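Local coordinates for protein carboxypeptidase 1 (Deinococcus radiodurans str. R1, PDB 5GIV) that probably acts as a zinc-dependent carboxypeptidase of the M32 family, removing amino acids one at a time from the C-terminus of peptides with broad specificity, at residues A[298-303]-A[424-429]; A[430-435]-A[477-482]. One frame throughout, in Å; residues are numbered along the deposited sequence.

Interactions 1 and 2 follow one another along helix 420-439. Residues 424-429 pack on helix 292-306, which carries the zinc ligand Glu296. The residues that follow directly, 430-435, meet the end of helix 472-480. The two centres lie 12 Å apart, and the contacts touch: Gln298 NE2 is 3.6 Å from Phe432 CD2, and Leu301 CD1 is 4.0 Å from the backbone N of Tyr433. Interaction 1 borders the zinc site: the Arg300 side chain lies about 6 Å from the metal. Interaction 2 lies farther out, with the Phe432 side chain about 13 Å from the zinc ion.

Interaction 1 of 2, residues A[298-303]-A[424-429]; sequences QSRLWE and IGNVLS
Helix 292-306, which supplies the zinc ligand Glu296, packs here against helix 420-439 beside the active site. The axes of the two short segments come within 8.0 Å and cross at -54°. The backbones are closest where Leu301 meets Ser429, with CA atoms 4.8 Å apart. Ser429 is small at this point, consistent with the close approach. Ser429 CB lies 3.8 Å from Arg300 CB and also touches the backbone N of Leu301. Its OG takes the crowded position between backbone N and carbonyl carbon (chi1 68°). There Ser429 OG donates to Asn426 O in its own helix, at 2.7 Å and from above the carbonyl plane. The hydroxyl is thus turned back onto its own backbone. Leu301 adds a looser contact of CD1 with the Ser429 carbonyl.

Arg300 starts with CG anti to its carbonyl carbon and bends at chi2, so its chain curls round Asn426 OD1. Asn426 OD1 is 3.2 Å from Arg300 CG and 3.1 Å from Arg300 NE. The angle at NE is too poor for a hydrogen bond, and the guanidinium and amide planes stand 44° apart. Asn426 ND2, on the other branch of the amide, hydrogen-bonds to OD1 of Asn358. Arg300 NE also has a long, weak ion pair with Glu296. Arg300 NH1 forms a salt bridge to Glu303 OE2, 2.9 Å away, though the hydrogen bond within it is weak. Tyr357 adds a cation-pi contact. Glu303 OE2 also bonds to ND1 of the zinc ligand His266. This carboxylate may therefore polarise the imidazole, as a second-shell group of the HExxH zinc site characteristic of M32 metallopeptidases.

Interaction 2 of 2, residues A[430-435]-A[477-482]; sequences AQFYAA and ERATGQ
From Ala479 to Gln482, the end of helix 472-480 and the turn after it lie against one side of helix 420-439. Ala479 comes first. Ala479 CB meets the edge of the Phe432 ring near the ring plane, 4.0 Å from Phe432 CE1, and the Ala479 carbonyl O touches Ala435 CB.

Thr480 carries most of the contact, and its two branches do different work. CG2 lies beside the backbone N, anti to the carbonyl carbon. Thr480 CG2 reaches 3.7 Å from Phe432 CD1 and 4.0 Å from Ala435 CB. OG1 sits in the crowded position (chi1 75°) and bonds to Ile476 O one turn back in its own helix. Thr480 OG1 also accepts a hydrogen bond from Gln431 NE2, 3.1 Å long and nearly straight at 168°. Gln431 reaches it with CG anti to the backbone N and an extended chain, and OG1 lies close to the amide plane.

Gly481 leaves the helix with positive phi (86°), where a CB would be jammed against the preceding carbonyl O. Gln482 CG then lies 3.9 Å from Gln431 NE2. The Gln431 amide spans this turn, because NE2 also donates to Ala483 O and OE1 accepts from Thr485 N.

Phe432 extends between three helices, touching Ile476 of helix 472-480, Ser297 of helix 292-306, and Val463 of helix 453-464. Ala435 meets Trp458 of that last helix.

Interaction 1 of 2, residues A[298-303]-A[424-429]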
loop_
_atom_site.group_PDB
_atom_site.type_symbol
_atom_site.label_atom_id
_atom_site.label_comp_id
_atom_site.label_asym_id
_atom_site.label_seq_id
_atom_site.Cartn_x
_atom_site.Cartn_y
_atom_site.Cartn_z
ATOM N N GLN A 298 -7.570 -20.606 14.847
ATOM C CA GLN A 298 -6.144 -20.611 14.576
ATOM C C GLN A 298 -5.445 -19.410 15.206
ATOM O O GLN A 298 -4.337 -19.542 15.741
ATOM C CB GLN A 298 -5.941 -20.666 13.071
ATOM C CG GLN A 298 -6.492 -21.973 12.515
ATOM C CD GLN A 298 -5.993 -23.174 13.328
ATOM O OE1 GLN A 298 -4.787 -23.418 13.411
ATOM N NE2 GLN A 298 -6.918 -23.921 13.924
ATOM N N SER A 299 -6.073 -18.236 15.170
ATOM C CA SER A 299 -5.517 -17.119 15.924
ATOM C C SER A 299 -5.453 -17.455 17.409
ATOM O O SER A 299 -4.447 -17.189 18.072
ATOM C CB SER A 299 -6.330 -15.852 15.665
ATOM O OG SER A 299 -7.701 -16.096 15.859
ATOM N N ARG A 300 -6.509 -18.066 17.942
ATOM C CA ARG A 300 -6.539 -18.394 19.360
ATOM C C ARG A 300 -5.596 -19.542 19.697
ATOM O O ARG A 300 -5.063 -19.603 20.811
ATOM C CB ARG A 300 -7.967 -18.730 19.777
ATOM C CG ARG A 300 -8.887 -17.515 19.762
ATOM C CD ARG A 300 -8.353 -16.416 20.677
ATOM N NE ARG A 300 -9.387 -15.440 20.994
ATOM C CZ ARG A 300 -9.233 -14.425 21.843
ATOM N NH1 ARG A 300 -8.077 -14.247 22.477
ATOM N NH2 ARG A 300 -10.250 -13.601 22.079
ATOM N N LEU A 301 -5.389 -20.471 18.768
ATOM C CA LEU A 301 -4.457 -21.553 19.039
ATOM C C LEU A 301 -3.045 -21.005 19.230
ATOM O O LEU A 301 -2.402 -21.247 20.260
ATOM C CB LEU A 301 -4.514 -22.577 17.905
ATOM C CG LEU A 301 -3.681 -23.862 18.023
ATOM C CD1 LEU A 301 -4.268 -25.007 17.174
ATOM C CD2 LEU A 301 -2.219 -23.584 17.625
ATOM N N TRP A 302 -2.573 -20.201 18.273
ATOM C CA TRP A 302 -1.218 -19.675 18.369
ATOM C C TRP A 302 -1.099 -18.592 19.432
ATOM O O TRP A 302 -0.035 -18.442 20.037
ATOM C CB TRP A 302 -0.761 -19.152 17.012
ATOM C CG TRP A 302 -0.535 -20.251 16.007
ATOM C CD1 TRP A 302 -1.376 -20.632 14.999
ATOM C CD2 TRP A 302 0.592 -21.141 15.948
ATOM N NE1 TRP A 302 -0.830 -21.682 14.299
ATOM C CE2 TRP A 302 0.376 -22.015 14.859
ATOM C CE3 TRP A 302 1.767 -21.269 16.695
ATOM C CZ2 TRP A 302 1.292 -23.009 14.502
ATOM C CZ3 TRP A 302 2.683 -22.265 16.331
ATOM C CH2 TRP A 302 2.434 -23.121 15.248
ATOM N N GLU A 303 -2.171 -17.850 19.701
ATOM C CA GLU A 303 -2.090 -16.813 20.723
ATOM C C GLU A 303 -2.179 -17.412 22.124
ATOM O O GLU A 303 -1.294 -17.187 22.955
ATOM C CB GLU A 303 -3.198 -15.767 20.526
ATOM C CG GLU A 303 -3.286 -14.725 21.644
ATOM C CD GLU A 303 -4.657 -14.042 21.768
ATOM O OE1 GLU A 303 -4.817 -13.190 22.665
ATOM O OE2 GLU A 303 -5.578 -14.344 20.976
ATOM N N ILE A 424 -16.840 -19.507 18.962
ATOM C CA ILE A 424 -16.611 -20.737 18.223
ATOM C C ILE A 424 -15.120 -20.953 18.012
ATOM O O ILE A 424 -14.615 -22.067 18.159
ATOM C CB ILE A 424 -17.405 -20.699 16.900
ATOM C CG1 ILE A 424 -18.897 -20.564 17.206
ATOM C CG2 ILE A 424 -17.122 -21.932 16.055
ATOM C CD1 ILE A 424 -19.750 -20.360 15.980
ATOM N N GLY A 425 -14.391 -19.889 17.672
ATOM C CA GLY A 425 -12.951 -20.012 17.520
ATOM C C GLY A 425 -12.268 -20.423 18.810
ATOM O O GLY A 425 -11.345 -21.240 18.804
ATOM N N ASN A 426 -12.711 -19.864 19.935
ATOM C CA ASN A 426 -12.133 -20.254 21.216
ATOM C C ASN A 426 -12.320 -21.750 21.457
ATOM O O ASN A 426 -11.391 -22.450 21.888
ATOM C CB ASN A 426 -12.767 -19.453 22.352
ATOM C CG ASN A 426 -12.184 -18.065 22.492
ATOM O OD1 ASN A 426 -11.018 -17.823 22.161
ATOM N ND2 ASN A 426 -12.984 -17.147 23.029
ATOM N N VAL A 427 -13.533 -22.252 21.208
ATOM C CA VAL A 427 -13.806 -23.669 21.420
ATOM C C VAL A 427 -12.920 -24.515 20.512
ATOM O O VAL A 427 -12.197 -25.411 20.970
ATOM C CB VAL A 427 -15.298 -23.962 21.184
ATOM C CG1 VAL A 427 -15.580 -25.441 21.310
ATOM C CG2 VAL A 427 -16.161 -23.162 22.149
ATOM N N LEU A 428 -12.934 -24.212 19.212
ATOM C CA LEU A 428 -12.224 -25.042 18.247
ATOM C C LEU A 428 -10.714 -24.996 18.441
ATOM O O LEU A 428 -10.022 -25.957 18.086
ATOM C CB LEU A 428 -12.595 -24.615 16.829
ATOM C CG LEU A 428 -13.989 -25.016 16.352
ATOM C CD1 LEU A 428 -14.236 -24.516 14.941
ATOM C CD2 LEU A 428 -14.155 -26.533 16.412
ATOM N N SER A 429 -10.183 -23.916 19.020
ATOM C CA SER A 429 -8.736 -23.812 19.195
ATOM C C SER A 429 -8.192 -24.982 20.010
ATOM O O SER A 429 -7.189 -25.600 19.632
ATOM C CB SER A 429 -8.369 -22.475 19.851
ATOM O OG SER A 429 -8.813 -22.399 21.193
#

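Interaction 2 of 2, residues A[430-435]-A[477-482]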
loop_
_atom_site.group_PDB
_atom_site.type_symbol
_atom_site.label_atom_id
_atom_site.label_comp_id
_atom_site.label_asym_id
_atom_site.label_seq_id
_atom_site.Cartn_x
_atom_site.Cartn_y
_atom_site.Cartn_z
ATOM N N ALA A 430 -8.842 -25.300 21.137
ATOM C CA ALA A 430 -8.401 -26.426 21.962
ATOM C C ALA A 430 -8.704 -27.771 21.308
ATOM O O ALA A 430 -7.945 -28.731 21.490
ATOM C CB ALA A 430 -9.050 -26.359 23.344
ATOM N N GLN A 431 -9.816 -27.869 20.576
ATOM C CA GLN A 431 -10.152 -29.115 19.895
ATOM C C GLN A 431 -9.121 -29.433 18.820
ATOM O O GLN A 431 -8.636 -30.565 18.726
ATOM C CB GLN A 431 -11.563 -29.020 19.307
ATOM C CG GLN A 431 -12.087 -30.280 18.614
ATOM C CD GLN A 431 -13.600 -30.219 18.350
ATOM O OE1 GLN A 431 -14.306 -29.397 18.933
ATOM N NE2 GLN A 431 -14.094 -31.088 17.460
ATOM N N PHE A 432 -8.764 -28.439 17.999
ATOM C CA PHE A 432 -7.711 -28.656 17.014
ATOM C C PHE A 432 -6.382 -28.948 17.692
ATOM O O PHE A 432 -5.639 -29.838 17.267
ATOM C CB PHE A 432 -7.565 -27.442 16.097
ATOM C CG PHE A 432 -8.594 -27.377 15.020
ATOM C CD1 PHE A 432 -8.734 -28.426 14.120
ATOM C CD2 PHE A 432 -9.417 -26.273 14.895
ATOM C CE1 PHE A 432 -9.681 -28.375 13.125
ATOM C CE2 PHE A 432 -10.369 -26.215 13.894
ATOM C CZ PHE A 432 -10.505 -27.266 13.010
ATOM N N TYR A 433 -6.076 -28.222 18.760
ATOM C CA TYR A 433 -4.775 -28.377 19.387
ATOM C C TYR A 433 -4.603 -29.777 19.961
ATOM O O TYR A 433 -3.555 -30.403 19.769
ATOM C CB TYR A 433 -4.605 -27.325 20.469
ATOM C CG TYR A 433 -3.268 -27.358 21.139
ATOM C CD1 TYR A 433 -2.188 -26.687 20.589
ATOM C CD2 TYR A 433 -3.080 -28.061 22.330
ATOM C CE1 TYR A 433 -0.951 -26.702 21.209
ATOM C CE2 TYR A 433 -1.845 -28.086 22.955
ATOM C CZ TYR A 433 -0.786 -27.403 22.389
ATOM O OH TYR A 433 0.443 -27.416 23.003
ATOM N N ALA A 434 -5.631 -30.288 20.652
ATOM C CA ALA A 434 -5.550 -31.614 21.259
ATOM C C ALA A 434 -5.369 -32.693 20.201
ATOM O O ALA A 434 -4.652 -33.678 20.420
ATOM C CB ALA A 434 -6.795 -31.894 22.099
ATOM N N ALA A 435 -6.037 -32.543 19.056
ATOM C CA ALA A 435 -5.813 -33.479 17.963
ATOM C C ALA A 435 -4.363 -33.432 17.503
ATOM O O ALA A 435 -3.781 -34.468 17.162
ATOM C CB ALA A 435 -6.764 -33.185 16.805
ATOM N N GLU A 477 -14.569 -32.547 11.559
ATOM C CA GLU A 477 -14.787 -33.971 11.781
ATOM C C GLU A 477 -13.586 -34.789 11.316
ATOM O O GLU A 477 -13.112 -35.674 12.034
ATOM C CB GLU A 477 -16.062 -34.409 11.057
ATOM C CG GLU A 477 -16.940 -35.378 11.818
ATOM C CD GLU A 477 -16.332 -36.760 11.902
ATOM O OE1 GLU A 477 -16.155 -37.265 13.032
ATOM O OE2 GLU A 477 -16.011 -37.339 10.838
ATOM N N ARG A 478 -13.080 -34.504 10.112
ATOM C CA ARG A 478 -11.946 -35.262 9.594
ATOM C C ARG A 478 -10.683 -34.977 10.388
ATOM O O ARG A 478 -9.877 -35.882 10.632
ATOM C CB ARG A 478 -11.713 -34.944 8.118
ATOM C CG ARG A 478 -12.923 -35.131 7.232
ATOM C CD ARG A 478 -12.668 -34.543 5.869
ATOM N NE ARG A 478 -11.611 -35.264 5.173
ATOM C CZ ARG A 478 -11.826 -36.365 4.456
ATOM N NH1 ARG A 478 -13.060 -36.855 4.355
ATOM N NH2 ARG A 478 -10.815 -36.981 3.846
ATOM N N ALA A 479 -10.492 -33.728 10.808
ATOM C CA ALA A 479 -9.222 -33.359 11.419
ATOM C C ALA A 479 -9.121 -33.839 12.861
ATOM O O ALA A 479 -8.038 -34.234 13.302
ATOM C CB ALA A 479 -9.030 -31.846 11.347
ATOM N N THR A 480 -10.229 -33.821 13.608
ATOM C CA THR A 480 -10.206 -34.106 15.038
ATOM C C THR A 480 -11.005 -35.341 15.443
ATOM O O THR A 480 -10.967 -35.717 16.622
ATOM C CB THR A 480 -10.721 -32.897 15.843
ATOM O OG1 THR A 480 -12.142 -32.807 15.732
ATOM C CG2 THR A 480 -10.104 -31.607 15.340
ATOM N N GLY A 481 -11.719 -35.973 14.514
ATOM C CA GLY A 481 -12.448 -37.187 14.789
ATOM C C GLY A 481 -13.846 -37.002 15.338
ATOM O O GLY A 481 -14.552 -38.001 15.526
ATOM N N GLN A 482 -14.282 -35.764 15.569
ATOM C CA GLN A 482 -15.606 -35.502 16.115
ATOM C C GLN A 482 -16.059 -34.106 15.707
ATOM O O GLN A 482 -15.265 -33.280 15.251
ATOM C CB GLN A 482 -15.615 -35.638 17.636
ATOM C CG GLN A 482 -14.537 -34.819 18.310
ATOM C CD GLN A 482 -14.516 -35.006 19.811
ATOM O OE1 GLN A 482 -15.541 -35.288 20.426
ATOM N NE2 GLN A 482 -13.347 -34.852 20.410
#